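Local coordinates for DNA repair and recombination protein radB (Thermococcus kodakarensis, PDB 2CVH), which probably takes part in DNA repair and homologous recombination as a RecA-like protein that binds DNA and has very weak ATPase activity, at residues A[37-40]-A[41-45]; A[74-77]-A[78-81]; A[99-103]-A[104-108]; A[127-130]-A[131-135]. All coordinates share one frame; numbering follows the deposited sequence.

In the fold
All four contacts are local, made within a helix or where one runs into a strand. Contact 1, in helix 33-44, is the buried one, and its chemistry is mostly backbone bonds with aliphatic packing around them. Contacts 2 and 3 are partly buried and alike in place: each ends a helix (73-79 or 90-101) and enters a strand of the same sheet, with a phenylalanine tucked inward and polar groups outside. Contact 2 touches contact 1 through Arg79, which reaches Leu42, and contact 3 through Ile81, which packs on Phe106. Contact 4, opening helix 128-145, lies at the surface and pairs hydroxyl and amide side chains with backbone carbonyls, the Glu130 and Arg133 charges merely near each other.

Contact 1: A[37-40]-A[41-45]; sequences ALQT and GLLSG
Gly41, Leu42 and Leu43 send their amides back to the carbonyls of Ala37, Leu38 and Gln39, one regular alpha-helical turn in which Gly41 N to Ala37 O, at 2.9 Å, is nearly straight (170°). The next bond, Ser44 N to Thr40 O, is weak at 3.1 Å, as the helix nears its end. The side chains that meet across the turn are Gln39 and Leu43, which lie alongside one another and point the same way. Leu43 CD1 rests against the aliphatic Gln39 CG at 3.9 Å, while Leu43 CG sits 3.2 Å from the Gln39 carbonyl O. Leu43 CG is anti to its own carbonyl carbon (chi1 -52°), and this first torsion folds the leucine back over the preceding turn. Leu42 brings its CB to 3.1 Å from Leu38 O; beyond this it packs on Leu71. Ser44 turns its hydroxyl back to Gly41, the 2.8 Å bond from Ser44 OG to Gly41 O lying in the carbonyl plane on a lone pair. Its OG stands between the backbone N and the carbonyl carbon (chi1 70°), where it can reach that oxygen, which also accepts from Ser44 N. Thr40 OG1 bonds to Leu36 O, one turn earlier, and its side chain faces Leu108 of the sheet. Gly45 then takes a positive phi and leaves the helix. Helix 33-44 begins at the end of the predicted ATP-binding loop, Gly27 to Thr34, the strand-loop-helix arrangement of a Walker A P-loop in the RecA-like fold.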
loop_
_atom_site.group_PDB
_atom_site.type_symbol
_atom_site.label_atom_id
_atom_site.label_comp_id
_atom_site.label_asym_id
_atom_site.label_seq_id
_atom_site.Cartn_x
_atom_site.Cartn_y
_atom_site.Cartn_z
ATOM N N ALA A 37 0.176 -5.340 2.342
ATOM C CA ALA A 37 -1.066 -5.075 1.625
ATOM C C ALA A 37 -1.936 -6.333 1.594
ATOM O O ALA A 37 -3.120 -6.284 1.972
ATOM C CB ALA A 37 -0.754 -4.609 0.200
ATOM N N LEU A 38 -1.325 -7.457 1.203
ATOM C CA LEU A 38 -2.006 -8.755 1.122
ATOM C C LEU A 38 -2.618 -9.164 2.457
ATOM O O LEU A 38 -3.770 -9.596 2.517
ATOM C CB LEU A 38 -1.033 -9.864 0.667
ATOM C CG LEU A 38 -0.771 -10.307 -0.785
ATOM C CD1 LEU A 38 0.195 -11.515 -0.819
ATOM C CD2 LEU A 38 -2.061 -10.718 -1.451
ATOM N N GLN A 39 -1.843 -9.013 3.528
ATOM C CA GLN A 39 -2.286 -9.375 4.852
ATOM C C GLN A 39 -3.394 -8.497 5.384
ATOM O O GLN A 39 -4.320 -8.991 6.037
ATOM C CB GLN A 39 -1.104 -9.375 5.812
ATOM C CG GLN A 39 -1.453 -9.745 7.248
ATOM C CD GLN A 39 -0.261 -10.338 7.994
ATOM O OE1 GLN A 39 0.035 -9.972 9.137
ATOM N NE2 GLN A 39 0.405 -11.287 7.355
ATOM N N THR A 40 -3.288 -7.193 5.157
ATOM C CA THR A 40 -4.329 -6.284 5.616
ATOM C C THR A 40 -5.631 -6.645 4.872
ATOM O O THR A 40 -6.664 -6.842 5.495
ATOM C CB THR A 40 -3.934 -4.816 5.361
ATOM O OG1 THR A 40 -2.682 -4.565 6.005
ATOM C CG2 THR A 40 -4.989 -3.855 5.926
ATOM N N GLY A 41 -5.538 -6.802 3.552
ATOM C CA GLY A 41 -6.697 -7.177 2.755
ATOM C C GLY A 41 -7.276 -8.512 3.200
ATOM O O GLY A 41 -8.466 -8.637 3.488
ATOM N N LEU A 42 -6.410 -9.504 3.332
ATOM C CA LEU A 42 -6.825 -10.830 3.757
ATOM C C LEU A 42 -7.620 -10.837 5.076
ATOM O O LEU A 42 -8.706 -11.414 5.159
ATOM C CB LEU A 42 -5.585 -11.734 3.831
ATOM C CG LEU A 42 -5.599 -13.241 4.133
ATOM C CD1 LEU A 42 -5.246 -13.483 5.567
ATOM C CD2 LEU A 42 -6.935 -13.898 3.735
ATOM N N LEU A 43 -7.121 -10.145 6.089
ATOM C CA LEU A 43 -7.781 -10.115 7.391
ATOM C C LEU A 43 -8.993 -9.176 7.500
ATOM O O LEU A 43 -9.748 -9.268 8.470
ATOM C CB LEU A 43 -6.743 -9.794 8.479
ATOM C CG LEU A 43 -5.496 -10.689 8.459
ATOM C CD1 LEU A 43 -4.531 -10.232 9.516
ATOM C CD2 LEU A 43 -5.885 -12.149 8.720
ATOM N N SER A 44 -9.178 -8.267 6.538
ATOM C CA SER A 44 -10.337 -7.366 6.567
ATOM C C SER A 44 -11.642 -8.168 6.408
ATOM O O SER A 44 -12.660 -7.839 7.020
ATOM C CB SER A 44 -10.244 -6.275 5.489
ATOM O OG SER A 44 -10.404 -6.775 4.177
ATOM N N GLY A 45 -11.603 -9.232 5.604
ATOM C CA GLY A 45 -12.779 -10.065 5.420
ATOM C C GLY A 45 -13.763 -9.630 4.351
ATOM O O GLY A 45 -14.771 -10.307 4.118
#

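Contact 2: A[74-77]-A[78-81]; sequences EEAL and SRFI
Ala76 and Arg79 make the close-packed part of this contact. Arg79 NH2 comes within 3.5 Å of Ala76 CA and 3.8 Å of Ala76 CB, and the guanidinium lies with one face toward Ala76 O. Its chain bends at chi3 (-69°), which folds the group back along the helix toward Ala76; NH2 then bonds to Leu42 O, and NH1 has weak bonds to Gly41 O and Lys46 O. Replacing Arg79 with an alanine would probably leave Leu42 O without this partner and uncover the Ala76 flank. Phe80 extends the packed side: its ring takes Ala76 O at its edge, in plane, 3.5 Å from Phe80 CD1, and elsewhere meets Phe57 and Leu38. Helix 73-79 runs here into strand 80-83, an outermost strand of the RecA-like sheet, which pairs through Ile81 with strand 47-52. The amides at the junction reflect the change. Arg79 N is shared between Glu75 O and Ala76 O, each at 3.0 Å, and Phe80 N reaches back to Leu77 O at 3.3 Å from above the carbonyl plane. A water bridges Leu77 O and Phe80 O, donating to both. The outer side is looser. Glu74 and Glu75 are exposed, and their side chains set out away from the turn that follows. Ser78, also exposed, nevertheless holds firmly to the backbone: Ser78 OG donates to Glu74 O at 2.6 Å, and Ser78 N reaches the same oxygen from the opposite face of its plane.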
loop_
_atom_site.group_PDB
_atom_site.type_symbol
_atom_site.label_atom_id
_atom_site.label_comp_id
_atom_site.label_asym_id
_atom_site.label_seq_id
_atom_site.Cartn_x
_atom_site.Cartn_y
_atom_site.Cartn_z
ATOM N N GLU A 74 -9.706 -20.188 -0.923
ATOM C CA GLU A 74 -10.542 -19.938 -2.092
ATOM C C GLU A 74 -11.386 -18.685 -1.891
ATOM O O GLU A 74 -11.484 -17.844 -2.774
ATOM C CB GLU A 74 -11.430 -21.150 -2.396
ATOM C CG GLU A 74 -10.682 -22.421 -2.767
ATOM C CD GLU A 74 -10.240 -22.463 -4.217
ATOM O OE1 GLU A 74 -10.209 -21.409 -4.885
ATOM O OE2 GLU A 74 -9.913 -23.570 -4.697
ATOM N N GLU A 75 -11.990 -18.558 -0.723
ATOM C CA GLU A 75 -12.788 -17.373 -0.438
ATOM C C GLU A 75 -11.870 -16.146 -0.332
ATOM O O GLU A 75 -12.127 -15.111 -0.945
ATOM C CB GLU A 75 -13.576 -17.583 0.849
ATOM C CG GLU A 75 -14.410 -18.843 0.782
ATOM C CD GLU A 75 -15.240 -19.068 2.015
ATOM O OE1 GLU A 75 -14.707 -18.865 3.133
ATOM O OE2 GLU A 75 -16.421 -19.463 1.859
ATOM N N ALA A 76 -10.744 -16.321 0.358
ATOM C CA ALA A 76 -9.768 -15.258 0.551
ATOM C C ALA A 76 -9.335 -14.741 -0.799
ATOM O O ALA A 76 -9.485 -13.550 -1.098
ATOM C CB ALA A 76 -8.573 -15.795 1.317
ATOM N N LEU A 77 -8.868 -15.650 -1.650
ATOM C CA LEU A 77 -8.414 -15.276 -2.976
ATOM C C LEU A 77 -9.531 -14.637 -3.776
ATOM O O LEU A 77 -9.286 -13.732 -4.580
ATOM C CB LEU A 77 -7.832 -16.489 -3.716
ATOM C CG LEU A 77 -7.196 -16.235 -5.090
ATOM C CD1 LEU A 77 -6.265 -15.020 -5.060
ATOM C CD2 LEU A 77 -6.416 -17.487 -5.540
ATOM N N SER A 78 -10.761 -15.103 -3.568
ATOM C CA SER A 78 -11.897 -14.548 -4.302
ATOM C C SER A 78 -12.195 -13.103 -3.909
ATOM O O SER A 78 -12.751 -12.352 -4.711
ATOM C CB SER A 78 -13.153 -15.383 -4.082
ATOM O OG SER A 78 -12.975 -16.674 -4.618
ATOM N N ARG A 79 -11.842 -12.709 -2.683
ATOM C CA ARG A 79 -12.118 -11.350 -2.253
ATOM C C ARG A 79 -11.229 -10.315 -2.915
ATOM O O ARG A 79 -11.535 -9.135 -2.889
ATOM C CB ARG A 79 -12.074 -11.235 -0.739
ATOM C CG ARG A 79 -13.356 -11.720 -0.091
ATOM C CD ARG A 79 -13.350 -11.577 1.412
ATOM N NE ARG A 79 -12.428 -12.485 2.093
ATOM C CZ ARG A 79 -11.211 -12.154 2.541
ATOM N NH1 ARG A 79 -10.719 -10.914 2.381
ATOM N NH2 ARG A 79 -10.494 -13.060 3.204
ATOM N N PHE A 80 -10.184 -10.767 -3.592
ATOM C CA PHE A 80 -9.260 -9.858 -4.234
ATOM C C PHE A 80 -9.674 -9.566 -5.646
ATOM O O PHE A 80 -9.504 -10.394 -6.543
ATOM C CB PHE A 80 -7.819 -10.404 -4.182
ATOM C CG PHE A 80 -7.100 -10.116 -2.865
ATOM C CD1 PHE A 80 -7.400 -10.833 -1.708
ATOM C CD2 PHE A 80 -6.154 -9.107 -2.781
ATOM C CE1 PHE A 80 -6.772 -10.538 -0.492
ATOM C CE2 PHE A 80 -5.524 -8.816 -1.574
ATOM C CZ PHE A 80 -5.836 -9.530 -0.434
ATOM N N ILE A 81 -10.235 -8.376 -5.832
ATOM C CA ILE A 81 -10.684 -7.913 -7.136
ATOM C C ILE A 81 -9.475 -7.258 -7.819
ATOM O O ILE A 81 -9.121 -6.116 -7.509
ATOM C CB ILE A 81 -11.818 -6.897 -6.984
ATOM C CG1 ILE A 81 -12.893 -7.438 -6.047
ATOM C CG2 ILE A 81 -12.375 -6.537 -8.348
ATOM C CD1 ILE A 81 -13.321 -8.858 -6.334
HETATM O O HOH W 1 -10.014 -13.211 -7.100
#

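Contact 3: A[99-103]-A[104-108]; sequences KKTVD and SNFAL
Asp103 OD2 takes the amide of Asn105 in a 2.9 Å bond, Asn105 N to OD2, that uses the anti lone pair of the carboxylate oxygen. A water lies within bonding distance of both Asp103 OD2 and Asn105 OD1, though it has more acceptors near it than protons to give. The Asp103 CG stands between its backbone N and carbonyl carbon (chi1 42°), a turn that swings the carboxylate over the residues that follow; its plane is 85° from that of the Asn105 amide. The same oxygen lies in the plane of the Phe106 ring, at its edge, 3.3 Å from Phe106 CD1, where it would meet the slightly positive ring hydrogens. With an alanine in place of Asp103, the Asn105 amide would probably lose its side-chain acceptor and the turn be less firmly set. The backbone closes the turn as well: Phe106 N donates to Asp103 O at 3.1 Å in a nearly straight bond (166°), and a second water donates to both Asp103 O and Phe106 O. On the inner side Val102 packs on the phenylalanine. Val102 CA lies over one face of the Phe106 ring in a CH-pi contact, 4.2 Å from its centroid, while Val102 CG1 meets Phe106 CB at 4.0 Å. Beyond them Val102 touches Ile141 of helix 128-145, and Phe106 lies on Ala49 of strand 47-52. Residues 103 to 106 are a type I beta turn overlapped by an Asx turn, Asp103 OD2 to Asn105 N, the tight link by which helix 90-101 passes into strand 106-112 of the RecA-like sheet.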
loop_
_atom_site.group_PDB
_atom_site.type_symbol
_atom_site.label_atom_id
_atom_site.label_comp_id
_atom_site.label_asym_id
_atom_site.label_seq_id
_atom_site.Cartn_x
_atom_site.Cartn_y
_atom_site.Cartn_z
ATOM N N LYS A 99 -14.090 4.251 -9.279
ATOM C CA LYS A 99 -15.097 5.134 -8.711
ATOM C C LYS A 99 -16.428 4.400 -8.576
ATOM O O LYS A 99 -17.059 4.453 -7.516
ATOM C CB LYS A 99 -15.250 6.386 -9.573
ATOM C CG LYS A 99 -15.537 7.659 -8.783
ATOM C CD LYS A 99 -15.424 8.924 -9.658
ATOM C CE LYS A 99 -14.008 9.137 -10.190
ATOM N NZ LYS A 99 -13.929 10.238 -11.182
ATOM N N LYS A 100 -16.808 3.648 -9.609
ATOM C CA LYS A 100 -18.067 2.916 -9.568
ATOM C C LYS A 100 -17.961 1.425 -9.210
ATOM O O LYS A 100 -18.959 0.807 -8.822
ATOM C CB LYS A 100 -18.841 3.113 -10.872
ATOM C CG LYS A 100 -20.361 2.835 -10.766
ATOM C CD LYS A 100 -21.110 3.835 -9.850
ATOM C CE LYS A 100 -21.179 3.366 -8.396
ATOM N NZ LYS A 100 -21.870 4.355 -7.518
ATOM N N THR A 101 -16.771 0.844 -9.365
ATOM C CA THR A 101 -16.552 -0.560 -9.017
ATOM C C THR A 101 -16.575 -0.724 -7.493
ATOM O O THR A 101 -17.138 -1.684 -6.952
ATOM C CB THR A 101 -15.170 -1.043 -9.498
ATOM O OG1 THR A 101 -14.990 -0.697 -10.879
ATOM C CG2 THR A 101 -15.019 -2.564 -9.306
ATOM N N VAL A 102 -15.933 0.209 -6.801
ATOM C CA VAL A 102 -15.866 0.166 -5.351
ATOM C C VAL A 102 -17.201 0.519 -4.724
ATOM O O VAL A 102 -17.708 1.617 -4.921
ATOM C CB VAL A 102 -14.786 1.146 -4.811
ATOM C CG1 VAL A 102 -14.719 1.072 -3.279
ATOM C CG2 VAL A 102 -13.423 0.835 -5.432
ATOM N N ASP A 103 -17.745 -0.398 -3.935
ATOM C CA ASP A 103 -19.014 -0.173 -3.248
ATOM C C ASP A 103 -18.835 -0.508 -1.786
ATOM O O ASP A 103 -17.726 -0.797 -1.350
ATOM C CB ASP A 103 -20.113 -1.058 -3.842
ATOM C CG ASP A 103 -19.633 -2.474 -4.131
ATOM O OD1 ASP A 103 -19.691 -2.891 -5.308
ATOM O OD2 ASP A 103 -19.195 -3.168 -3.189
ATOM N N SER A 104 -19.930 -0.548 -1.045
ATOM C CA SER A 104 -19.890 -0.863 0.373
ATOM C C SER A 104 -19.417 -2.283 0.722
ATOM O O SER A 104 -19.313 -2.635 1.897
ATOM C CB SER A 104 -21.261 -0.591 0.990
ATOM O OG SER A 104 -22.290 -1.046 0.119
ATOM N N ASN A 105 -19.163 -3.103 -0.293
ATOM C CA ASN A 105 -18.699 -4.477 -0.080
ATOM C C ASN A 105 -17.185 -4.537 0.091
ATOM O O ASN A 105 -16.642 -5.552 0.534
ATOM C CB ASN A 105 -19.097 -5.383 -1.241
ATOM C CG ASN A 105 -20.469 -6.004 -1.064
ATOM O OD1 ASN A 105 -21.220 -6.141 -2.035
ATOM N ND2 ASN A 105 -20.789 -6.428 0.154
ATOM N N PHE A 106 -16.520 -3.452 -0.297
ATOM C CA PHE A 106 -15.069 -3.332 -0.197
ATOM C C PHE A 106 -14.581 -2.822 1.164
ATOM O O PHE A 106 -15.199 -1.930 1.777
ATOM C CB PHE A 106 -14.564 -2.410 -1.301
ATOM C CG PHE A 106 -14.627 -3.015 -2.648
ATOM C CD1 PHE A 106 -15.856 -3.320 -3.229
ATOM C CD2 PHE A 106 -13.465 -3.306 -3.340
ATOM C CE1 PHE A 106 -15.931 -3.908 -4.499
ATOM C CE2 PHE A 106 -13.519 -3.892 -4.606
ATOM C CZ PHE A 106 -14.760 -4.196 -5.191
ATOM N N ALA A 107 -13.469 -3.394 1.632
ATOM C CA ALA A 107 -12.869 -2.977 2.898
ATOM C C ALA A 107 -11.579 -2.213 2.655
ATOM O O ALA A 107 -11.195 -1.383 3.479
ATOM C CB ALA A 107 -12.585 -4.171 3.792
ATOM N N LEU A 108 -11.018 -2.358 1.459
ATOM C CA LEU A 108 -9.732 -1.755 1.147
ATOM C C LEU A 108 -9.460 -1.639 -0.337
ATOM O O LEU A 108 -9.951 -2.437 -1.132
ATOM C CB LEU A 108 -8.637 -2.672 1.743
ATOM C CG LEU A 108 -7.136 -2.353 1.697
ATOM C CD1 LEU A 108 -6.871 -1.220 2.694
ATOM C CD2 LEU A 108 -6.306 -3.603 2.066
HETATM O O HOH W 2 -16.421 0.349 0.819
HETATM O O HOH W 3 -19.863 -5.796 -4.394
#

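Contact 4: A[127-130]-A[131-135]; sequences LIAE and LSRQL
Ser132 and Ile128 give the first kind of interaction, a hydroxyl returning to the backbone. Ser132 OG donates to Ile128 O at 3.1 Å, and Ser132 N reaches that oxygen from the opposite face of its plane, a double hold made possible by OG standing anti to its carbonyl carbon (chi1 -58°). Gln134 does much the same to Glu130 O: its backbone N and its side-chain NE2 both donate at 3.2 Å, from opposite faces, with NE2 also making a weak bond to Glu130 OE2. Leu127, at the N-cap position, opens helix 128-145, the helix of the beta-alpha-beta crossover between strands 106-112 and 149-153; its carbonyl accepts from both Glu130 N and Leu131 N. Charge plays a lesser part. Glu130 OE1 and Arg133 NE are 4.2 Å apart, beyond a salt bridge, the carboxylate and guanidinium planes 73° apart; Glu130 OE2 has a long, weak ion pair with Arg92. Packing is the third kind. The Arg133 guanidinium folds back over the turn, Ala129 O on one face and Ala129 CB 3.7 Å from NH2, while Leu131 lies against Leu172 of helix 170-174.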
loop_
_atom_site.group_PDB
_atom_site.type_symbol
_atom_site.label_atom_id
_atom_site.label_comp_id
_atom_site.label_asym_id
_atom_site.label_seq_id
_atom_site.Cartn_x
_atom_site.Cartn_y
_atom_site.Cartn_z
ATOM N N LEU A 127 3.373 15.258 -16.660
ATOM C CA LEU A 127 2.735 14.114 -15.998
ATOM C C LEU A 127 2.346 14.256 -14.526
ATOM O O LEU A 127 1.369 13.649 -14.082
ATOM C CB LEU A 127 3.618 12.870 -16.146
ATOM C CG LEU A 127 5.102 13.042 -15.798
ATOM C CD1 LEU A 127 5.690 11.748 -15.263
ATOM C CD2 LEU A 127 5.851 13.513 -17.030
ATOM N N ILE A 128 3.117 15.030 -13.770
ATOM C CA ILE A 128 2.859 15.231 -12.348
ATOM C C ILE A 128 1.393 15.551 -11.996
ATOM O O ILE A 128 0.909 15.178 -10.926
ATOM C CB ILE A 128 3.812 16.300 -11.770
ATOM C CG1 ILE A 128 3.870 16.187 -10.246
ATOM C CG2 ILE A 128 3.374 17.693 -12.205
ATOM C CD1 ILE A 128 5.036 16.915 -9.615
ATOM N N ALA A 129 0.682 16.209 -12.902
ATOM C CA ALA A 129 -0.723 16.541 -12.670
ATOM C C ALA A 129 -1.620 15.304 -12.860
ATOM O O ALA A 129 -2.694 15.186 -12.260
ATOM C CB ALA A 129 -1.157 17.662 -13.604
ATOM N N GLU A 130 -1.179 14.392 -13.717
ATOM C CA GLU A 130 -1.910 13.156 -13.978
ATOM C C GLU A 130 -1.859 12.288 -12.722
ATOM O O GLU A 130 -2.807 11.557 -12.414
ATOM C CB GLU A 130 -1.283 12.419 -15.167
ATOM C CG GLU A 130 -2.178 12.361 -16.394
ATOM C CD GLU A 130 -3.397 11.476 -16.194
ATOM O OE1 GLU A 130 -4.428 11.743 -16.845
ATOM O OE2 GLU A 130 -3.324 10.517 -15.392
ATOM N N LEU A 131 -0.732 12.359 -12.018
ATOM C CA LEU A 131 -0.554 11.626 -10.777
ATOM C C LEU A 131 -1.542 12.223 -9.780
ATOM O O LEU A 131 -2.287 11.497 -9.121
ATOM C CB LEU A 131 0.880 11.779 -10.265
ATOM C CG LEU A 131 1.186 11.192 -8.882
ATOM C CD1 LEU A 131 0.861 9.703 -8.858
ATOM C CD2 LEU A 131 2.649 11.443 -8.516
ATOM N N SER A 132 -1.586 13.551 -9.730
ATOM C CA SER A 132 -2.495 14.271 -8.838
ATOM C C SER A 132 -3.955 13.936 -9.155
ATOM O O SER A 132 -4.808 13.940 -8.267
ATOM C CB SER A 132 -2.253 15.779 -8.954
ATOM O OG SER A 132 -0.908 16.094 -8.636
ATOM N N ARG A 133 -4.229 13.663 -10.427
ATOM C CA ARG A 133 -5.563 13.273 -10.886
ATOM C C ARG A 133 -5.940 11.985 -10.151
ATOM O O ARG A 133 -6.976 11.896 -9.491
ATOM C CB ARG A 133 -5.520 12.956 -12.390
ATOM C CG ARG A 133 -6.663 13.535 -13.221
ATOM C CD ARG A 133 -6.384 14.995 -13.580
ATOM N NE ARG A 133 -5.289 15.134 -14.543
ATOM C CZ ARG A 133 -4.768 16.297 -14.921
ATOM N NH1 ARG A 133 -5.231 17.435 -14.418
ATOM N NH2 ARG A 133 -3.808 16.326 -15.834
ATOM N N GLN A 134 -5.060 10.997 -10.279
ATOM C CA GLN A 134 -5.220 9.686 -9.663
ATOM C C GLN A 134 -5.325 9.741 -8.145
ATOM O O GLN A 134 -6.250 9.190 -7.560
ATOM C CB GLN A 134 -4.054 8.792 -10.087
ATOM C CG GLN A 134 -4.064 8.517 -11.582
ATOM C CD GLN A 134 -2.820 7.821 -12.092
ATOM O OE1 GLN A 134 -2.536 6.680 -11.726
ATOM N NE2 GLN A 134 -2.079 8.503 -12.961
ATOM N N LEU A 135 -4.381 10.423 -7.511
ATOM C CA LEU A 135 -4.379 10.533 -6.065
ATOM C C LEU A 135 -5.680 11.152 -5.595
ATOM O O LEU A 135 -6.314 10.651 -4.663
ATOM C CB LEU A 135 -3.156 11.321 -5.583
ATOM C CG LEU A 135 -1.808 10.591 -5.741
ATOM C CD1 LEU A 135 -0.664 11.493 -5.302
ATOM C CD2 LEU A 135 -1.784 9.284 -4.926
#